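Local coordinates for MFP2b (Ascaris suum, PDB 2BJR), which enhances the polymerization of MSP in the amoeboid motility of nematode sperm and carries a bound zinc ion, at residues 118-123 and 139-144; 191-196 and 301-306; 252-255 and 260-263. All coordinates share one frame; numbering follows the deposited sequence.

Interaction 1: 118-123 and 139-144. With SO4 (sulfate ion), chain E.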
loop_
_atom_site.group_PDB
_atom_site.type_symbol
_atom_site.label_atom_id
_atom_site.label_comp_id
_atom_site.label_asym_id
_atom_site.label_seq_id
_atom_site.Cartn_x
_atom_site.Cartn_y
_atom_site.Cartn_z
ATOM N N PHE A 118 -5.548 -19.586 -8.800
ATOM C CA PHE A 118 -5.150 -18.940 -7.566
ATOM C C PHE A 118 -4.137 -17.833 -7.791
ATOM O O PHE A 118 -3.299 -17.931 -8.697
ATOM C CB PHE A 118 -4.615 -19.899 -6.576
ATOM C CG PHE A 118 -3.548 -20.764 -7.057
ATOM C CD1 PHE A 118 -2.229 -20.534 -6.697
ATOM C CD2 PHE A 118 -3.849 -21.923 -7.758
ATOM C CE1 PHE A 118 -1.222 -21.406 -7.102
ATOM C CE2 PHE A 118 -2.845 -22.781 -8.173
ATOM C CZ PHE A 118 -1.548 -22.542 -7.844
ATOM N N PRO A 119 -4.225 -16.788 -6.999
ATOM C CA PRO A 119 -3.220 -15.718 -7.098
ATOM C C PRO A 119 -1.813 -16.210 -6.848
ATOM O O PRO A 119 -1.603 -17.096 -5.987
ATOM C CB PRO A 119 -3.659 -14.735 -6.023
ATOM C CG PRO A 119 -5.114 -15.017 -5.822
ATOM C CD PRO A 119 -5.267 -16.488 -5.992
ATOM N N ILE A 120 -0.850 -15.655 -7.586
ATOM C CA ILE A 120 0.556 -15.954 -7.393
ATOM C C ILE A 120 1.364 -14.662 -7.583
ATOM O O ILE A 120 1.169 -13.917 -8.555
ATOM C CB ILE A 120 1.007 -17.123 -8.267
ATOM C CG1 ILE A 120 2.418 -17.559 -7.918
ATOM C CG2 ILE A 120 0.866 -16.836 -9.752
ATOM C CD1 ILE A 120 2.766 -18.934 -8.544
ATOM N N LEU A 121 2.202 -14.385 -6.596
ATOM C CA LEU A 121 3.060 -13.202 -6.591
ATOM C C LEU A 121 4.499 -13.563 -6.890
ATOM O O LEU A 121 5.159 -14.256 -6.144
ATOM C CB LEU A 121 2.949 -12.504 -5.239
ATOM C CG LEU A 121 3.766 -11.221 -5.148
ATOM C CD1 LEU A 121 3.258 -10.111 -6.057
ATOM C CD2 LEU A 121 3.729 -10.771 -3.711
ATOM N N TRP A 122 4.978 -13.057 -8.012
ATOM C CA TRP A 122 6.362 -13.148 -8.418
ATOM C C TRP A 122 7.112 -12.008 -7.732
ATOM O O TRP A 122 7.411 -11.006 -8.325
ATOM C CB TRP A 122 6.449 -13.061 -9.940
ATOM C CG TRP A 122 7.771 -13.352 -10.581
ATOM C CD1 TRP A 122 8.962 -13.665 -9.971
ATOM C CD2 TRP A 122 8.030 -13.346 -11.978
ATOM N NE1 TRP A 122 9.952 -13.812 -10.911
ATOM C CE2 TRP A 122 9.401 -13.641 -12.157
ATOM C CE3 TRP A 122 7.239 -13.108 -13.107
ATOM C CZ2 TRP A 122 9.994 -13.702 -13.427
ATOM C CZ3 TRP A 122 7.817 -13.167 -14.346
ATOM C CH2 TRP A 122 9.178 -13.483 -14.506
ATOM N N SER A 123 7.399 -12.211 -6.460
ATOM C CA SER A 123 7.897 -11.177 -5.577
ATOM C C SER A 123 9.286 -10.663 -5.976
ATOM O O SER A 123 9.587 -9.469 -5.811
ATOM C CB SER A 123 7.940 -11.708 -4.107
ATOM O OG SER A 123 8.295 -13.119 -4.035
ATOM N N GLU A 139 -0.579 -26.089 -14.017
ATOM C CA GLU A 139 0.525 -25.559 -13.215
ATOM C C GLU A 139 1.379 -24.521 -13.991
ATOM O O GLU A 139 2.591 -24.462 -13.823
ATOM C CB GLU A 139 1.402 -26.678 -12.672
ATOM C CG GLU A 139 0.552 -27.871 -12.223
ATOM C CD GLU A 139 1.241 -28.852 -11.312
ATOM O OE1 GLU A 139 2.421 -28.703 -10.955
ATOM O OE2 GLU A 139 0.554 -29.801 -10.944
ATOM N N ILE A 140 0.719 -23.711 -14.805
ATOM C CA ILE A 140 1.351 -22.587 -15.483
ATOM C C ILE A 140 0.884 -21.340 -14.755
ATOM O O ILE A 140 -0.314 -21.187 -14.465
ATOM C CB ILE A 140 0.955 -22.522 -16.950
ATOM C CG1 ILE A 140 1.501 -23.738 -17.688
ATOM C CG2 ILE A 140 1.436 -21.237 -17.624
ATOM C CD1 ILE A 140 0.944 -23.848 -19.033
ATOM N N ALA A 141 1.831 -20.455 -14.481
ATOM C CA ALA A 141 1.559 -19.113 -13.976
ATOM C C ALA A 141 1.613 -18.063 -15.099
ATOM O O ALA A 141 2.490 -18.072 -15.933
ATOM C CB ALA A 141 2.534 -18.744 -12.873
ATOM N N ARG A 142 0.684 -17.136 -15.083
ATOM C CA ARG A 142 0.599 -16.119 -16.077
ATOM C C ARG A 142 0.540 -14.744 -15.430
ATOM O O ARG A 142 -0.176 -14.545 -14.450
ATOM C CB ARG A 142 -0.679 -16.267 -16.861
ATOM C CG ARG A 142 -0.617 -17.401 -17.824
ATOM C CD ARG A 142 -1.956 -17.562 -18.507
ATOM N NE ARG A 142 -1.832 -18.508 -19.611
ATOM C CZ ARG A 142 -1.956 -19.814 -19.486
ATOM N NH1 ARG A 142 -2.204 -20.353 -18.311
ATOM N NH2 ARG A 142 -1.815 -20.599 -20.551
ATOM N N PHE A 143 1.255 -13.814 -16.039
ATOM C CA PHE A 143 1.384 -12.443 -15.549
ATOM C C PHE A 143 1.185 -11.479 -16.686
ATOM O O PHE A 143 1.812 -11.632 -17.745
ATOM C CB PHE A 143 2.773 -12.233 -14.930
ATOM C CG PHE A 143 3.113 -13.231 -13.859
ATOM C CD1 PHE A 143 3.686 -14.453 -14.185
ATOM C CD2 PHE A 143 2.829 -12.970 -12.531
ATOM C CE1 PHE A 143 3.979 -15.371 -13.204
ATOM C CE2 PHE A 143 3.091 -13.890 -11.562
ATOM C CZ PHE A 143 3.668 -15.072 -11.874
ATOM N N SER A 144 0.320 -10.490 -16.508
ATOM C CA SER A 144 0.044 -9.548 -17.582
ATOM C C SER A 144 0.793 -8.228 -17.325
ATOM O O SER A 144 0.772 -7.721 -16.212
ATOM C CB SER A 144 -1.464 -9.319 -17.744
ATOM O OG SER A 144 -2.109 -8.955 -16.538
HETATM S S SO4 E . 13.681 -14.484 -10.972
HETATM O O1 SO4 E . 12.704 -14.960 -9.985
HETATM O O2 SO4 E . 13.025 -13.467 -11.766
HETATM O O3 SO4 E . 14.835 -13.961 -10.208
HETATM O O4 SO4 E . 14.102 -15.602 -11.781
#
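The first and third strands of the four-stranded antiparallel sheet that runs from 117 to 153 meet here through Ile120 and Trp122 on one and Ala141 and Phe143 on the other. The segments 118-122 and 140-144 diverge by 70° with their axes 8.3 Å apart. They share no hydrogen bond with each other, and apolar side chains carry most of the contact. Phe143 is its centre, its CG set anti to its own carbonyl carbon and its ring carried across to the other strand. Ile120 reaches Phe143 CZ with its methyl CG2 at 3.9 Å, and its backbone O comes obliquely to Phe143 CE2 at 3.6 Å. The same methyl, Ile120 CG2, lies 4.0 Å from Ala141 CB, touching both residues. Trp122 meets the phenyl ring twice: its CB lies 3.8 Å from Phe143 CE2, while the edge of its six-membered ring, led by CE3, points at the phenyl face, offset toward the rim. This edge-to-face pair has centroids 5.3 Å apart and planes inclined at 53°. At the indole's nitrogen edge, Trp122 NE1 donates to O1 of a sulfate, probably from the crystallisation liquor, at 3.1 Å and a fairly straight 162°; sulfate O2 takes a more bent second bond. Met160 touches Ile120, Trp122 and Phe143. Between the two segments runs strand 130-135, bonded to 118-122 through Ile120 to Gly132 and Trp122 to Leu130. Leu121 has a backbone bond with Leu161, and strand 148-153 flanks the other segment, pairing with Ala141 through Val152.

Interaction 2: 191-196 and 301-306; sequences TLNEWA and IPVHVD
Asn193 sets its amide against the isopropyl group of Val303, Asn193 OD1 lying 4.1 Å from Val303 CG1 and ND2 the same distance from CG2, so that each end of the amide faces one methyl. Just beyond, the indole of Trp195 brings CZ2 to 4.4 Å from Val303 CG1 and to 4.5 Å from Val305 CG2, both methyls approaching the ring obliquely. A water bridges the two segments: it donates to Asn193 OD1 at 3.0 Å and accepts from His304 N at 2.9 Å. With CG anti to its own carbonyl carbon (chi1 -63°), Asn193 extends its amide toward 301-306; ND2 is hydrogen-bonded to the hydroxyl of Tyr284, in strand 282-288, which helps fix the amide's rotation. His304 turns its CB away from 191-196. Its ND1 donates almost straight to Asp306 OD1, on the syn side but 21° out of the carboxylate plane, and NE2 is hydrogen-bonded to O of the C-terminal residue Asp368. Leu272 touches both Asn193 and Trp195, and Met241 both Trp195 and Val305. Held by water at OD1 and by Tyr284 at ND2, the amide has its polar ends satisfied beside valine methyls, whereas the apolar contacts of Trp195 are loose.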
loop_
_atom_site.group_PDB
_atom_site.type_symbol
_atom_site.label_atom_id
_atom_site.label_comp_id
_atom_site.label_asym_id
_atom_site.label_seq_id
_atom_site.Cartn_x
_atom_site.Cartn_y
_atom_site.Cartn_z
ATOM N N THR A 191 9.369 -4.282 9.767
ATOM C CA THR A 191 10.297 -3.318 9.154
ATOM C C THR A 191 9.745 -2.600 7.930
ATOM O O THR A 191 10.405 -1.729 7.367
ATOM C CB THR A 191 11.595 -4.029 8.794
ATOM O OG1 THR A 191 11.305 -5.170 7.975
ATOM C CG2 THR A 191 12.282 -4.566 10.043
ATOM N N LEU A 192 8.536 -2.961 7.511
ATOM C CA LEU A 192 7.851 -2.229 6.458
ATOM C C LEU A 192 6.942 -1.142 7.024
ATOM O O LEU A 192 6.269 -1.359 7.984
ATOM C CB LEU A 192 7.000 -3.194 5.660
ATOM C CG LEU A 192 7.833 -4.334 5.064
ATOM C CD1 LEU A 192 6.956 -5.093 4.072
ATOM C CD2 LEU A 192 9.114 -3.900 4.371
ATOM N N ASN A 193 6.942 0.025 6.426
ATOM C CA ASN A 193 6.004 1.085 6.800
ATOM C C ASN A 193 4.608 0.544 6.653
ATOM O O ASN A 193 4.297 -0.147 5.669
ATOM C CB ASN A 193 6.154 2.285 5.879
ATOM C CG ASN A 193 7.517 2.944 5.968
ATOM O OD1 ASN A 193 8.217 3.088 4.950
ATOM N ND2 ASN A 193 7.892 3.375 7.186
ATOM N N GLU A 194 3.770 0.855 7.603
ATOM C CA GLU A 194 2.395 0.391 7.643
ATOM C C GLU A 194 1.491 1.435 6.965
ATOM O O GLU A 194 1.382 2.567 7.429
ATOM C CB GLU A 194 1.969 0.163 9.089
ATOM C CG GLU A 194 0.561 -0.394 9.228
ATOM C CD GLU A 194 0.471 -1.886 8.994
ATOM O OE1 GLU A 194 1.511 -2.532 8.758
ATOM O OE2 GLU A 194 -0.658 -2.409 9.085
ATOM N N TRP A 195 0.871 1.052 5.841
ATOM C CA TRP A 195 -0.031 1.932 5.095
ATOM C C TRP A 195 -1.443 1.372 5.070
ATOM O O TRP A 195 -1.630 0.227 4.689
ATOM C CB TRP A 195 0.487 2.048 3.644
ATOM C CG TRP A 195 1.801 2.797 3.499
ATOM C CD1 TRP A 195 3.057 2.267 3.391
ATOM C CD2 TRP A 195 1.949 4.184 3.383
ATOM N NE1 TRP A 195 3.976 3.260 3.180
ATOM C CE2 TRP A 195 3.319 4.456 3.201
ATOM C CE3 TRP A 195 1.053 5.259 3.424
ATOM C CZ2 TRP A 195 3.810 5.742 3.042
ATOM C CZ3 TRP A 195 1.545 6.505 3.300
ATOM C CH2 TRP A 195 2.911 6.746 3.096
ATOM N N ALA A 196 -2.448 2.157 5.454
ATOM C CA ALA A 196 -3.784 1.654 5.550
ATOM C C ALA A 196 -4.619 2.258 4.408
ATOM O O ALA A 196 -4.516 3.430 4.090
ATOM C CB ALA A 196 -4.386 2.013 6.905
ATOM N N ILE A 301 16.626 7.375 7.817
ATOM C CA ILE A 301 16.407 7.206 6.401
ATOM C C ILE A 301 15.049 7.860 6.112
ATOM O O ILE A 301 14.091 7.547 6.794
ATOM C CB ILE A 301 16.370 5.710 6.047
ATOM C CG1 ILE A 301 17.657 4.985 6.517
ATOM C CG2 ILE A 301 16.229 5.486 4.576
ATOM C CD1 ILE A 301 17.775 3.545 5.942
ATOM N N PRO A 302 14.934 8.707 5.111
ATOM C CA PRO A 302 13.596 9.197 4.750
ATOM C C PRO A 302 12.629 8.049 4.441
ATOM O O PRO A 302 13.004 7.014 3.900
ATOM C CB PRO A 302 13.837 10.048 3.492
ATOM C CG PRO A 302 15.280 10.441 3.573
ATOM C CD PRO A 302 15.985 9.242 4.210
ATOM N N VAL A 303 11.360 8.252 4.769
ATOM C CA VAL A 303 10.294 7.387 4.314
ATOM C C VAL A 303 10.210 7.671 2.828
ATOM O O VAL A 303 10.234 8.819 2.448
ATOM C CB VAL A 303 8.982 7.722 5.049
ATOM C CG1 VAL A 303 7.798 7.119 4.389
ATOM C CG2 VAL A 303 9.114 7.256 6.472
ATOM N N HIS A 304 10.168 6.646 1.979
ATOM C CA HIS A 304 10.119 6.870 0.545
ATOM C C HIS A 304 9.277 5.842 -0.162
ATOM O O HIS A 304 9.238 4.675 0.234
ATOM C CB HIS A 304 11.524 6.850 -0.090
ATOM C CG HIS A 304 12.308 5.603 0.186
ATOM N ND1 HIS A 304 12.506 4.616 -0.759
ATOM C CD2 HIS A 304 12.951 5.190 1.304
ATOM C CE1 HIS A 304 13.211 3.628 -0.217
ATOM N NE2 HIS A 304 13.513 3.966 1.032
ATOM N N VAL A 305 8.591 6.287 -1.199
ATOM C CA VAL A 305 7.955 5.380 -2.154
ATOM C C VAL A 305 8.647 5.618 -3.487
ATOM O O VAL A 305 8.773 6.754 -3.938
ATOM C CB VAL A 305 6.443 5.617 -2.220
ATOM C CG1 VAL A 305 5.844 4.867 -3.415
ATOM C CG2 VAL A 305 5.776 5.130 -0.926
ATOM N N ASP A 306 9.093 4.540 -4.121
ATOM C CA ASP A 306 10.018 4.640 -5.232
ATOM C C ASP A 306 9.326 4.628 -6.586
ATOM O O ASP A 306 8.322 3.994 -6.789
ATOM C CB ASP A 306 11.051 3.527 -5.162
ATOM C CG ASP A 306 11.927 3.613 -3.939
ATOM O OD1 ASP A 306 11.868 4.617 -3.182
ATOM O OD2 ASP A 306 12.728 2.708 -3.667
HETATM O O HOH W 1 10.578 4.143 3.462
#

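Interaction 3: 252-255 and 260-263; sequences AACF and HEYR
Cys254 holds SG anti to its backbone N (chi1 -177°), and Glu261 places CG likewise (chi1 179°), which brings the sulfur alongside the glutamate chain: Cys254 SG lies 3.6 Å from Glu261 CG and 3.5 Å from its OE2. Arg263 closes in from beside them, its CG 3.8 Å from Cys254 SG, and bends at chi3 so that NE approaches Glu261 OE2 in the guanidinium plane, a long salt bridge. Both charged groups have other partners, Glu261 OE1 the backbone N of Gly341 and Arg263 NH2 the carboxylate of Glu224. Between the strands themselves, Phe255 and Tyr262 form an antiparallel hydrogen-bonded pair. Phe255 N donates to Tyr262 O at 3.0 Å, and Tyr262 N returns a bond to Phe255 O at 2.8 Å. Phe255 O also lies at the edge of the Tyr262 ring, near its plane, with Tyr262 CD1 3.7 Å away. A CA-H...O contact from Cys254 CA to Tyr262 O, 3.3 Å, supplements the first bond. Past the pair, where Arg263 has left the strand, a water donates to both Ala253 O and Arg263 O and bridges the backbones. The aromatic side chains of Phe255 and Tyr262 lie on the other face from Cys254; Tyr262 OH accepts from His260 ND1 at 3.2 Å, the hydroxyl lying 18° out of the histidine ring plane. The two segments belong to the beta hairpin of strands 250-257 and 260-262. Strand 238-247 pairs along the far side of 252-255, with Cys254 bonded to Arg243 and Ala252 to Trp245. On the aromatic face Trp233 of strand 229-235 stacks on Phe255 and meets Tyr262 edge-to-face.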
loop_
_atom_site.group_PDB
_atom_site.type_symbol
_atom_site.label_atom_id
_atom_site.label_comp_id
_atom_site.label_asym_id
_atom_site.label_seq_id
_atom_site.Cartn_x
_atom_site.Cartn_y
_atom_site.Cartn_z
ATOM N N ALA A 252 -10.416 14.241 5.027
ATOM C CA ALA A 252 -10.255 15.207 3.975
ATOM C C ALA A 252 -8.779 15.236 3.605
ATOM O O ALA A 252 -7.938 14.991 4.452
ATOM C CB ALA A 252 -10.695 16.566 4.445
ATOM N N ALA A 253 -8.488 15.537 2.340
ATOM C CA ALA A 253 -7.123 15.456 1.816
ATOM C C ALA A 253 -6.811 16.584 0.851
ATOM O O ALA A 253 -7.714 17.175 0.197
ATOM C CB ALA A 253 -6.893 14.089 1.145
ATOM N N CYS A 254 -5.509 16.841 0.697
ATOM C CA CYS A 254 -5.015 17.697 -0.370
ATOM C C CYS A 254 -3.675 17.211 -0.885
ATOM O O CYS A 254 -2.784 16.926 -0.099
ATOM C CB CYS A 254 -4.849 19.143 0.111
ATOM S SG CYS A 254 -4.315 20.260 -1.216
ATOM N N PHE A 255 -3.550 17.104 -2.203
ATOM C CA PHE A 255 -2.284 16.744 -2.875
ATOM C C PHE A 255 -1.945 17.787 -3.935
ATOM O O PHE A 255 -2.841 18.417 -4.518
ATOM C CB PHE A 255 -2.402 15.354 -3.511
ATOM C CG PHE A 255 -2.722 14.240 -2.508
ATOM C CD1 PHE A 255 -4.019 13.835 -2.288
ATOM C CD2 PHE A 255 -1.715 13.578 -1.843
ATOM C CE1 PHE A 255 -4.302 12.831 -1.386
ATOM C CE2 PHE A 255 -1.991 12.565 -0.910
ATOM C CZ PHE A 255 -3.258 12.200 -0.676
ATOM N N HIS A 260 -0.854 21.190 -10.339
ATOM C CA HIS A 260 -2.198 21.413 -9.822
ATOM C C HIS A 260 -2.342 21.074 -8.333
ATOM O O HIS A 260 -1.539 20.337 -7.781
ATOM C CB HIS A 260 -3.237 20.547 -10.544
ATOM C CG HIS A 260 -3.100 20.526 -12.037
ATOM N ND1 HIS A 260 -2.882 19.358 -12.745
ATOM C CD2 HIS A 260 -3.212 21.512 -12.961
ATOM C CE1 HIS A 260 -2.815 19.638 -14.035
ATOM N NE2 HIS A 260 -3.017 20.937 -14.194
ATOM N N GLU A 261 -3.427 21.592 -7.748
ATOM C CA GLU A 261 -3.900 21.211 -6.444
ATOM C C GLU A 261 -5.112 20.331 -6.613
ATOM O O GLU A 261 -5.985 20.615 -7.445
ATOM C CB GLU A 261 -4.284 22.426 -5.656
ATOM C CG GLU A 261 -4.818 22.116 -4.277
ATOM C CD GLU A 261 -5.278 23.349 -3.515
ATOM O OE1 GLU A 261 -6.099 24.099 -4.056
ATOM O OE2 GLU A 261 -4.894 23.514 -2.354
ATOM N N TYR A 262 -5.181 19.272 -5.805
ATOM C CA TYR A 262 -6.292 18.343 -5.792
ATOM C C TYR A 262 -6.834 18.306 -4.385
ATOM O O TYR A 262 -6.126 17.881 -3.459
ATOM C CB TYR A 262 -5.827 16.955 -6.199
ATOM C CG TYR A 262 -5.236 16.860 -7.568
ATOM C CD1 TYR A 262 -3.903 17.157 -7.787
ATOM C CD2 TYR A 262 -6.011 16.476 -8.664
ATOM C CE1 TYR A 262 -3.354 17.075 -9.018
ATOM C CE2 TYR A 262 -5.449 16.348 -9.906
ATOM C CZ TYR A 262 -4.122 16.664 -10.083
ATOM O OH TYR A 262 -3.551 16.566 -11.334
ATOM N N ARG A 263 -8.067 18.788 -4.214
ATOM C CA ARG A 263 -8.753 18.848 -2.904
ATOM C C ARG A 263 -10.140 18.209 -2.947
ATOM O O ARG A 263 -10.818 18.214 -1.958
ATOM C CB ARG A 263 -9.023 20.312 -2.506
ATOM C CG ARG A 263 -7.896 21.140 -1.959
ATOM C CD ARG A 263 -8.391 22.406 -1.201
ATOM N NE ARG A 263 -7.637 22.692 0.030
ATOM C CZ ARG A 263 -8.121 22.666 1.267
ATOM N NH1 ARG A 263 -9.393 22.357 1.555
ATOM N NH2 ARG A 263 -7.316 22.963 2.256
HETATM O O HOH W 2 -10.211 17.955 0.540
#

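How the interactions relate
Interaction 1 comes first along the chain, in the first of two Cytosolic motility protein family regions (8-167), and closes before interaction 2 opens; interactions 2 and 3 both belong to the second (192-361), and interaction 3 is nested inside the long loop closed by interaction 2. The latter two reach the same sheet, strand 194-199 and the hairpin strands being members of it, yet their centres lie about 21 Å apart. Interaction 1 sits about 26 Å from interaction 2 and about 36 Å from interaction 3, centre to centre, with interactions 1 and 3 on opposite sides of the chain's centre. None touch. They lie in separate parts of a two-part, largely beta protein: within one sheet, between two sheets, and within a hairpin.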